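Local structure of rhamnogalacturonan endolyase YesW (Bacillus subtilis, 2ZUX) at residues G460-E465 with G509-E514; H536-L541 with D570-Q575. The protein cleaves the rhamnogalacturonan backbone of plant cell-wall pectin by endo-type elimination, releasing oligosaccharides, and requires calcium or manganese for activity. All coordinates share one frame; numbering follows the deposited sequence.

Interaction 1: G460-E465 with G509-E514; sequences GDLLRE and GDWREE. With CA (calcium ion), chain F; CA (calcium ion), chain E.
Arg464 NH2 donates to Glu513 OE1 at 3.0 Å, nearly straight (171°), a salt bridge joining two calcium-binding loops of the beta-propeller domain that run into strands 465-468 and 514-519. OE1 is met on its syn side and lies close to the guanidinium plane, the flat groups 28° apart. Arg464 crosses Glu513 at about a right angle, CG anti to the backbone N (chi1 -155°) and the chain extended. Arg464 also bonds to Pro562, and Tyr547 OH binds Glu513 OE2.

Trp511 spans the loops too: its CH2 is 3.7 Å from Asp461 O, in plane at the indole edge, and 4.0 Å from Leu462 CD2. Asp461 O binds a calcium (2.5 Å) whose other ligands are Asp461 OD1, Leu463 O, both carboxylate oxygens of Glu465, Asp459 and a water. The backbone O atoms of Asp510 and Arg512 and both carboxylate oxygens of Glu514 bind the second calcium, with Asp506, Leu508 and a water. Arg512 CD sits over the indole centre; its guanidinium grips Asp510 side-on, NE to OD1 and NH1 to OD2, with a further polar partner in Ile532. In an Asx turn, Arg512 N reaches Asp510 OD1 (3.2 Å), from the same carboxylate face as NE.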
ATOM      1  N   GLY A 460      15.839  -3.919 -14.594  1.00 11.81           N
ATOM      2  CA  GLY A 460      17.103  -3.632 -13.938  1.00 12.35           C
ATOM      3  C   GLY A 460      17.508  -2.175 -13.870  1.00 12.31           C
ATOM      4  O   GLY A 460      18.461  -1.845 -13.168  1.00 13.17           O
ATOM      5  N   ASP A 461      16.807  -1.299 -14.585  1.00 12.23           N
ATOM      6  CA  ASP A 461      17.198   0.108 -14.593  1.00 12.05           C
ATOM      7  C   ASP A 461      16.462   0.918 -13.527  1.00 11.71           C
ATOM      8  O   ASP A 461      15.472   0.456 -12.947  1.00 11.42           O
ATOM      9  CB  ASP A 461      17.107   0.731 -15.998  1.00 12.07           C
ATOM     10  CG  ASP A 461      15.682   1.060 -16.435  1.00 12.44           C
ATOM     11  OD1 ASP A 461      14.763   1.188 -15.585  1.00 11.46           O
ATOM     12  OD2 ASP A 461      15.485   1.238 -17.651  1.00 14.61           O
ATOM     13  N   LEU A 462      16.965   2.118 -13.260  1.00 11.49           N
ATOM     14  CA  LEU A 462      16.435   2.968 -12.203  1.00 11.49           C
ATOM     15  C   LEU A 462      15.167   3.721 -12.604  1.00 11.20           C
ATOM     16  O   LEU A 462      14.532   4.335 -11.747  1.00 11.36           O
ATOM     17  CB  LEU A 462      17.520   3.931 -11.707  1.00 11.58           C
ATOM     18  CG  LEU A 462      18.739   3.282 -11.033  1.00 12.18           C
ATOM     19  CD1 LEU A 462      19.816   4.330 -10.796  1.00 13.36           C
ATOM     20  CD2 LEU A 462      18.352   2.610  -9.714  1.00 12.26           C
ATOM     21  N   LEU A 463      14.788   3.655 -13.877  1.00 11.05           N
ATOM     22  CA  LEU A 463      13.490   4.185 -14.303  1.00 10.97           C
ATOM     23  C   LEU A 463      12.395   3.293 -13.730  1.00 10.43           C
ATOM     24  O   LEU A 463      12.652   2.131 -13.384  1.00 10.63           O
ATOM     25  CB  LEU A 463      13.395   4.248 -15.830  1.00 11.15           C
ATOM     26  CG  LEU A 463      14.432   5.127 -16.540  1.00 11.72           C
ATOM     27  CD1 LEU A 463      14.255   5.014 -18.042  1.00 12.78           C
ATOM     28  CD2 LEU A 463      14.319   6.588 -16.100  1.00 13.04           C
ATOM     29  N   ARG A 464      11.182   3.823 -13.620  1.00 10.28           N
ATOM     30  CA  ARG A 464      10.077   3.037 -13.108  1.00 10.35           C
ATOM     31  C   ARG A 464       9.188   2.577 -14.245  1.00 10.19           C
ATOM     32  O   ARG A 464       8.885   3.346 -15.171  1.00 10.53           O
ATOM     33  CB  ARG A 464       9.291   3.817 -12.051  1.00 10.24           C
ATOM     34  CG  ARG A 464       8.552   2.920 -11.075  1.00  9.18           C
ATOM     35  CD  ARG A 464       8.023   3.666  -9.877  1.00  9.50           C
ATOM     36  NE  ARG A 464       7.593   2.738  -8.830  1.00  9.51           N
ATOM     37  CZ  ARG A 464       6.874   3.089  -7.764  1.00  9.41           C
ATOM     38  NH1 ARG A 464       6.489   4.352  -7.601  1.00  9.44           N
ATOM     39  NH2 ARG A 464       6.543   2.177  -6.854  1.00  9.41           N
ATOM     40  N   GLU A 465       8.783   1.313 -14.172  1.00 10.20           N
ATOM     41  CA  GLU A 465       7.894   0.715 -15.156  1.00 10.64           C
ATOM     42  C   GLU A 465       6.435   0.974 -14.747  1.00 10.41           C
ATOM     43  O   GLU A 465       6.179   1.627 -13.731  1.00 10.20           O
ATOM     44  CB  GLU A 465       8.214  -0.776 -15.307  1.00 10.63           C
ATOM     45  CG  GLU A 465       9.570  -1.065 -16.000  1.00 11.49           C
ATOM     46  CD  GLU A 465      10.792  -0.584 -15.211  1.00 10.83           C
ATOM     47  OE1 GLU A 465      11.110  -1.176 -14.156  1.00 10.38           O
ATOM     48  OE2 GLU A 465      11.470   0.382 -15.657  1.00 11.81           O
ATOM     49  N   GLY A 509      13.441 -10.791  -1.915  1.00 11.47           N
ATOM     50  CA  GLY A 509      14.487 -10.545  -2.895  1.00 11.06           C
ATOM     51  C   GLY A 509      15.057  -9.143  -2.801  1.00 10.55           C
ATOM     52  O   GLY A 509      14.969  -8.498  -1.751  1.00 10.44           O
ATOM     53  N   ASP A 510      15.631  -8.685  -3.911  1.00 10.73           N
ATOM     54  CA  ASP A 510      16.247  -7.361  -3.964  1.00 10.86           C
ATOM     55  C   ASP A 510      15.215  -6.253  -4.133  1.00 11.09           C
ATOM     56  O   ASP A 510      14.010  -6.489  -4.026  1.00 10.70           O
ATOM     57  CB  ASP A 510      17.366  -7.299  -5.025  1.00 10.91           C
ATOM     58  CG  ASP A 510      16.851  -7.326  -6.466  1.00 11.58           C
ATOM     59  OD1 ASP A 510      15.643  -7.103  -6.725  1.00 11.17           O
ATOM     60  OD2 ASP A 510      17.698  -7.524  -7.367  1.00 12.94           O
ATOM     61  N   TRP A 511      15.693  -5.046  -4.400  1.00 10.90           N
ATOM     62  CA  TRP A 511      14.873  -3.843  -4.312  1.00 10.42           C
ATOM     63  C   TRP A 511      13.701  -3.756  -5.284  1.00 10.20           C
ATOM     64  O   TRP A 511      12.809  -2.929  -5.076  1.00 10.29           O
ATOM     65  CB  TRP A 511      15.751  -2.599  -4.443  1.00 11.03           C
ATOM     66  CG  TRP A 511      16.423  -2.458  -5.776  1.00 10.33           C
ATOM     67  CD1 TRP A 511      17.599  -3.036  -6.162  1.00 11.93           C
ATOM     68  CD2 TRP A 511      15.973  -1.677  -6.895  1.00 10.31           C
ATOM     69  NE1 TRP A 511      17.905  -2.668  -7.455  1.00 11.73           N
ATOM     70  CE2 TRP A 511      16.920  -1.844  -7.933  1.00 11.04           C
ATOM     71  CE3 TRP A 511      14.853  -0.860  -7.127  1.00 10.27           C
ATOM     72  CZ2 TRP A 511      16.792  -1.214  -9.177  1.00 11.73           C
ATOM     73  CZ3 TRP A 511      14.733  -0.233  -8.370  1.00 11.89           C
ATOM     74  CH2 TRP A 511      15.694  -0.419  -9.376  1.00 11.70           C
ATOM     75  N   ARG A 512      13.676  -4.577  -6.333  1.00  9.39           N
ATOM     76  CA  ARG A 512      12.534  -4.517  -7.239  1.00  9.69           C
ATOM     77  C   ARG A 512      11.264  -4.975  -6.523  1.00  9.10           C
ATOM     78  O   ARG A 512      11.319  -5.718  -5.541  1.00  9.63           O
ATOM     79  CB  ARG A 512      12.778  -5.311  -8.520  1.00  9.56           C
ATOM     80  CG  ARG A 512      13.527  -4.526  -9.608  1.00  9.74           C
ATOM     81  CD  ARG A 512      15.029  -4.392  -9.336  1.00 10.16           C
ATOM     82  NE  ARG A 512      15.724  -5.678  -9.228  1.00 10.34           N
ATOM     83  CZ  ARG A 512      16.101  -6.423 -10.264  1.00 10.90           C
ATOM     84  NH1 ARG A 512      16.732  -7.567 -10.049  1.00 12.10           N
ATOM     85  NH2 ARG A 512      15.847  -6.035 -11.508  1.00 11.05           N
ATOM     86  N   GLU A 513      10.119  -4.505  -7.005  1.00  9.34           N
ATOM     87  CA  GLU A 513       8.853  -4.798  -6.364  1.00  9.37           C
ATOM     88  C   GLU A 513       8.234  -6.090  -6.887  1.00  9.69           C
ATOM     89  O   GLU A 513       8.248  -6.347  -8.077  1.00 10.06           O
ATOM     90  CB  GLU A 513       7.904  -3.626  -6.584  1.00  9.44           C
ATOM     91  CG  GLU A 513       8.447  -2.316  -6.049  1.00  9.51           C
ATOM     92  CD  GLU A 513       7.509  -1.160  -6.295  1.00  9.72           C
ATOM     93  OE1 GLU A 513       7.645  -0.523  -7.359  1.00  9.40           O
ATOM     94  OE2 GLU A 513       6.630  -0.919  -5.434  1.00  9.82           O
ATOM     95  N   GLU A 514       7.700  -6.889  -5.969  1.00  9.19           N
ATOM     96  CA  GLU A 514       6.925  -8.077  -6.324  1.00  9.63           C
ATOM     97  C   GLU A 514       5.487  -7.672  -6.601  1.00  9.92           C
ATOM     98  O   GLU A 514       5.023  -6.607  -6.159  1.00 10.00           O
ATOM     99  CB  GLU A 514       6.948  -9.097  -5.188  1.00  9.80           C
ATOM    100  CG  GLU A 514       8.254  -9.869  -5.039  1.00  9.62           C
ATOM    101  CD  GLU A 514       9.465  -8.977  -4.778  1.00  9.53           C
ATOM    102  OE1 GLU A 514       9.453  -8.205  -3.787  1.00  9.83           O
ATOM    103  OE2 GLU A 514      10.436  -9.039  -5.572  1.00 10.23           O
TER
HETATM  104 CA    CA F 632      13.321   0.075 -14.087  1.00 10.72          CA
HETATM  105 CA    CA E 631      11.926  -7.537  -4.271  1.00  9.78          CA
HETATM  106  O   HOH W   1      13.332  -8.345  -6.097  1.00 10.63           O
HETATM  107  O   HOH W   2      13.371  -1.168 -11.964  1.00 10.96           O

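Interaction 2: H536-L541 with D570-Q575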
ATOM      1  N   HIS A 536      22.270  -2.570  -9.830  1.00 15.08           N
ATOM      2  CA  HIS A 536      22.012  -1.672  -8.706  1.00 14.56           C
ATOM      3  C   HIS A 536      21.599  -2.392  -7.442  1.00 14.13           C
ATOM      4  O   HIS A 536      20.778  -3.314  -7.467  1.00 13.62           O
ATOM      5  CB  HIS A 536      20.920  -0.666  -9.059  1.00 14.78           C
ATOM      6  CG  HIS A 536      21.231   0.150 -10.268  1.00 15.17           C
ATOM      7  ND1 HIS A 536      22.188   1.143 -10.266  1.00 17.29           N
ATOM      8  CD2 HIS A 536      20.737   0.101 -11.525  1.00 15.41           C
ATOM      9  CE1 HIS A 536      22.255   1.682 -11.471  1.00 17.14           C
ATOM     10  NE2 HIS A 536      21.388   1.065 -12.254  1.00 15.90           N
ATOM     11  N   ARG A 537      22.171  -1.927  -6.341  1.00 13.93           N
ATOM     12  CA  ARG A 537      21.789  -2.348  -5.014  1.00 14.19           C
ATOM     13  C   ARG A 537      21.127  -1.178  -4.292  1.00 13.82           C
ATOM     14  O   ARG A 537      21.684  -0.079  -4.239  1.00 13.70           O
ATOM     15  CB  ARG A 537      23.034  -2.783  -4.243  1.00 15.12           C
ATOM     16  CG  ARG A 537      22.742  -3.209  -2.835  1.00 16.42           C
ATOM     17  CD  ARG A 537      23.961  -3.861  -2.221  1.00 15.98           C
ATOM     18  NE  ARG A 537      24.902  -2.913  -1.629  1.00 17.25           N
ATOM     19  CZ  ARG A 537      25.973  -3.291  -0.937  1.00 17.74           C
ATOM     20  NH1 ARG A 537      26.243  -4.583  -0.792  1.00 17.55           N
ATOM     21  NH2 ARG A 537      26.778  -2.382  -0.398  1.00 20.45           N
ATOM     22  N   LEU A 538      19.945  -1.412  -3.735  1.00 12.50           N
ATOM     23  CA  LEU A 538      19.302  -0.404  -2.894  1.00 12.24           C
ATOM     24  C   LEU A 538      18.755  -1.083  -1.663  1.00 12.12           C
ATOM     25  O   LEU A 538      18.435  -2.269  -1.707  1.00 12.38           O
ATOM     26  CB  LEU A 538      18.170   0.308  -3.643  1.00 12.51           C
ATOM     27  CG  LEU A 538      18.586   1.313  -4.712  1.00 13.68           C
ATOM     28  CD1 LEU A 538      18.671   0.679  -6.086  1.00 17.18           C
ATOM     29  CD2 LEU A 538      17.618   2.482  -4.733  1.00 17.41           C
ATOM     30  N   TYR A 539      18.658  -0.348  -0.563  1.00 11.54           N
ATOM     31  CA  TYR A 539      18.049  -0.884   0.648  1.00 11.52           C
ATOM     32  C   TYR A 539      16.650  -1.390   0.353  1.00 11.15           C
ATOM     33  O   TYR A 539      15.916  -0.788  -0.434  1.00 11.73           O
ATOM     34  CB  TYR A 539      17.986   0.177   1.742  1.00 12.58           C
ATOM     35  CG  TYR A 539      19.342   0.480   2.327  1.00 13.03           C
ATOM     36  CD1 TYR A 539      19.970  -0.441   3.151  1.00 13.15           C
ATOM     37  CD2 TYR A 539      19.999   1.679   2.045  1.00 13.96           C
ATOM     38  CE1 TYR A 539      21.217  -0.184   3.685  1.00 14.77           C
ATOM     39  CE2 TYR A 539      21.258   1.941   2.579  1.00 15.17           C
ATOM     40  CZ  TYR A 539      21.856   1.006   3.396  1.00 14.41           C
ATOM     41  OH  TYR A 539      23.102   1.256   3.933  1.00 15.87           O
ATOM     42  N   THR A 540      16.276  -2.499   0.985  1.00 10.66           N
ATOM     43  CA  THR A 540      14.926  -3.013   0.807  1.00 11.18           C
ATOM     44  C   THR A 540      13.924  -1.876   1.010  1.00 10.54           C
ATOM     45  O   THR A 540      14.048  -1.065   1.933  1.00 10.18           O
ATOM     46  CB  THR A 540      14.623  -4.226   1.715  1.00 11.65           C
ATOM     47  OG1 THR A 540      13.278  -4.660   1.463  1.00 12.71           O
ATOM     48  CG2 THR A 540      14.759  -3.891   3.199  1.00 11.52           C
ATOM     49  N   LEU A 541      12.945  -1.799   0.118  1.00 10.23           N
ATOM     50  CA  LEU A 541      12.042  -0.651   0.124  1.00 10.34           C
ATOM     51  C   LEU A 541      11.168  -0.608   1.375  1.00  9.89           C
ATOM     52  O   LEU A 541      10.708   0.456   1.778  1.00  9.71           O
ATOM     53  CB  LEU A 541      11.206  -0.621  -1.156  1.00 10.29           C
ATOM     54  CG  LEU A 541      11.987  -0.670  -2.474  1.00 11.05           C
ATOM     55  CD1 LEU A 541      11.030  -0.542  -3.658  1.00 12.37           C
ATOM     56  CD2 LEU A 541      13.083   0.414  -2.523  1.00 11.76           C
ATOM     57  N   ASP A 570      16.740   7.771 -12.465  1.00 12.45           N
ATOM     58  CA  ASP A 570      17.936   8.057 -13.238  1.00 13.59           C
ATOM     59  C   ASP A 570      18.617   9.308 -12.713  1.00 13.99           C
ATOM     60  O   ASP A 570      17.969  10.328 -12.493  1.00 14.99           O
ATOM     61  CB  ASP A 570      17.608   8.216 -14.715  1.00 14.04           C
ATOM     62  CG  ASP A 570      18.848   8.361 -15.563  1.00 15.61           C
ATOM     63  OD1 ASP A 570      19.519   7.335 -15.799  1.00 18.95           O
ATOM     64  OD2 ASP A 570      19.156   9.497 -15.960  1.00 16.36           O
ATOM     65  N   GLY A 571      19.931   9.215 -12.514  1.00 14.98           N
ATOM     66  CA  GLY A 571      20.717  10.335 -12.011  1.00 16.10           C
ATOM     67  C   GLY A 571      20.615  10.556 -10.516  1.00 16.56           C
ATOM     68  O   GLY A 571      21.097  11.566 -10.008  1.00 17.44           O
ATOM     69  N   MET A 572      19.997   9.617  -9.800  1.00 16.42           N
ATOM     70  CA  MET A 572      19.840   9.753  -8.352  1.00 16.51           C
ATOM     71  C   MET A 572      21.176   9.800  -7.625  1.00 18.21           C
ATOM     72  O   MET A 572      22.160   9.216  -8.069  1.00 17.76           O
ATOM     73  CB  MET A 572      18.993   8.611  -7.779  1.00 16.01           C
ATOM     74  CG  MET A 572      19.662   7.238  -7.878  1.00 15.34           C
ATOM     75  SD  MET A 572      18.646   5.906  -7.218  1.00 13.66           S
ATOM     76  CE  MET A 572      18.645   6.295  -5.465  1.00 13.35           C
ATOM     77  N   ALA A 573      21.184  10.500  -6.497  1.00 19.89           N
ATOM     78  CA  ALA A 573      22.311  10.466  -5.574  1.00 21.84           C
ATOM     79  C   ALA A 573      22.300   9.144  -4.813  1.00 22.96           C
ATOM     80  O   ALA A 573      21.258   8.484  -4.716  1.00 23.01           O
ATOM     81  CB  ALA A 573      22.226  11.634  -4.612  1.00 22.15           C
ATOM     82  N   GLU A 574      23.455   8.754  -4.280  1.00 24.32           N
ATOM     83  CA  GLU A 574      23.548   7.553  -3.449  1.00 25.92           C
ATOM     84  C   GLU A 574      22.745   7.740  -2.164  1.00 26.24           C
ATOM     85  O   GLU A 574      22.957   8.703  -1.422  1.00 26.56           O
ATOM     86  CB  GLU A 574      25.012   7.187  -3.157  1.00 26.32           C
ATOM     87  CG  GLU A 574      25.901   8.351  -2.735  1.00 28.94           C
ATOM     88  CD  GLU A 574      27.319   8.250  -3.278  1.00 32.05           C
ATOM     89  OE1 GLU A 574      28.196   8.980  -2.766  1.00 33.63           O
ATOM     90  OE2 GLU A 574      27.560   7.457  -4.218  1.00 34.10           O
ATOM     91  N   GLN A 575      21.804   6.828  -1.926  1.00 26.83           N
ATOM     92  CA  GLN A 575      20.914   6.909  -0.768  1.00 27.28           C
ATOM     93  C   GLN A 575      21.654   6.647   0.545  1.00 27.48           C
ATOM     94  O   GLN A 575      22.474   5.724   0.630  1.00 27.72           O
ATOM     95  CB  GLN A 575      19.713   5.960  -0.915  1.00 27.33           C
ATOM     96  CG  GLN A 575      20.063   4.594  -1.508  1.00 26.84           C
ATOM     97  CD  GLN A 575      19.194   3.438  -1.010  1.00 26.08           C
ATOM     98  OE1 GLN A 575      19.562   2.282  -1.182  1.00 23.29           O
ATOM     99  NE2 GLN A 575      18.049   3.744  -0.398  1.00 24.96           N
TER
HETATM  100  O   HOH W   3      22.210   2.050  -1.972  1.00 28.00           O
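Gln575 OE1 accepts the backbone N-H of Tyr539 at 2.8 Å (161°), the donor lying in the amide plane on a carbonyl lone pair. A water also donates to Gln575 OE1 and bridges it to Arg537 O, which gives the oxygen two donors. Gln575 brings its amide here with CG between the backbone N and the carbonyl carbon (chi1 41°) and a further bend at chi2. The amide is steeply inclined to the Tyr539 ring: OE1 comes within 3.3 Å of Tyr539 CD2, while NE2 lies at the ring edge, in plane. On the other flank OE1 is 3.4 Å from Leu538 CB. An alanine in place of Gln575 would probably leave the Tyr539 N-H without its acceptor and the water with one anchor fewer. Leu538 and Met572 add an apolar contact, tip to tip, CD2 to CE at 4.0 Å; the turn at the end of the methionine chain (chi3 -68°) sets CE there. Tyr539 OH bonds to Glu31 O, and its ring stacks on Phe27. The contact thus fastens the loop between strand 524-528 and helix 547-553 to the one between that helix and strand 580-581, beside the N-terminal part of the chain.

The two interactions come in series along the chain, 460-514 closing before 536-575 opens, yet their centres lie 10 Å apart on the same side of the molecule, within the family 11 C-terminal domain. Trp511 belongs to interaction 1 and also touches interaction 2: NE1 makes a probable hydrogen bond to His536 O (2.9 Å), and CE2 packs at 3.6 Å on Leu538 CD1. Gly460 O also touches His536 CD2. Strands 514-519 and 524-528, neighbours in one antiparallel sheet, connect the second calcium loop to segment 536-541. The calcium loops of interaction 1, whose ions may be structural, thus pack directly against segment 536-541 of interaction 2.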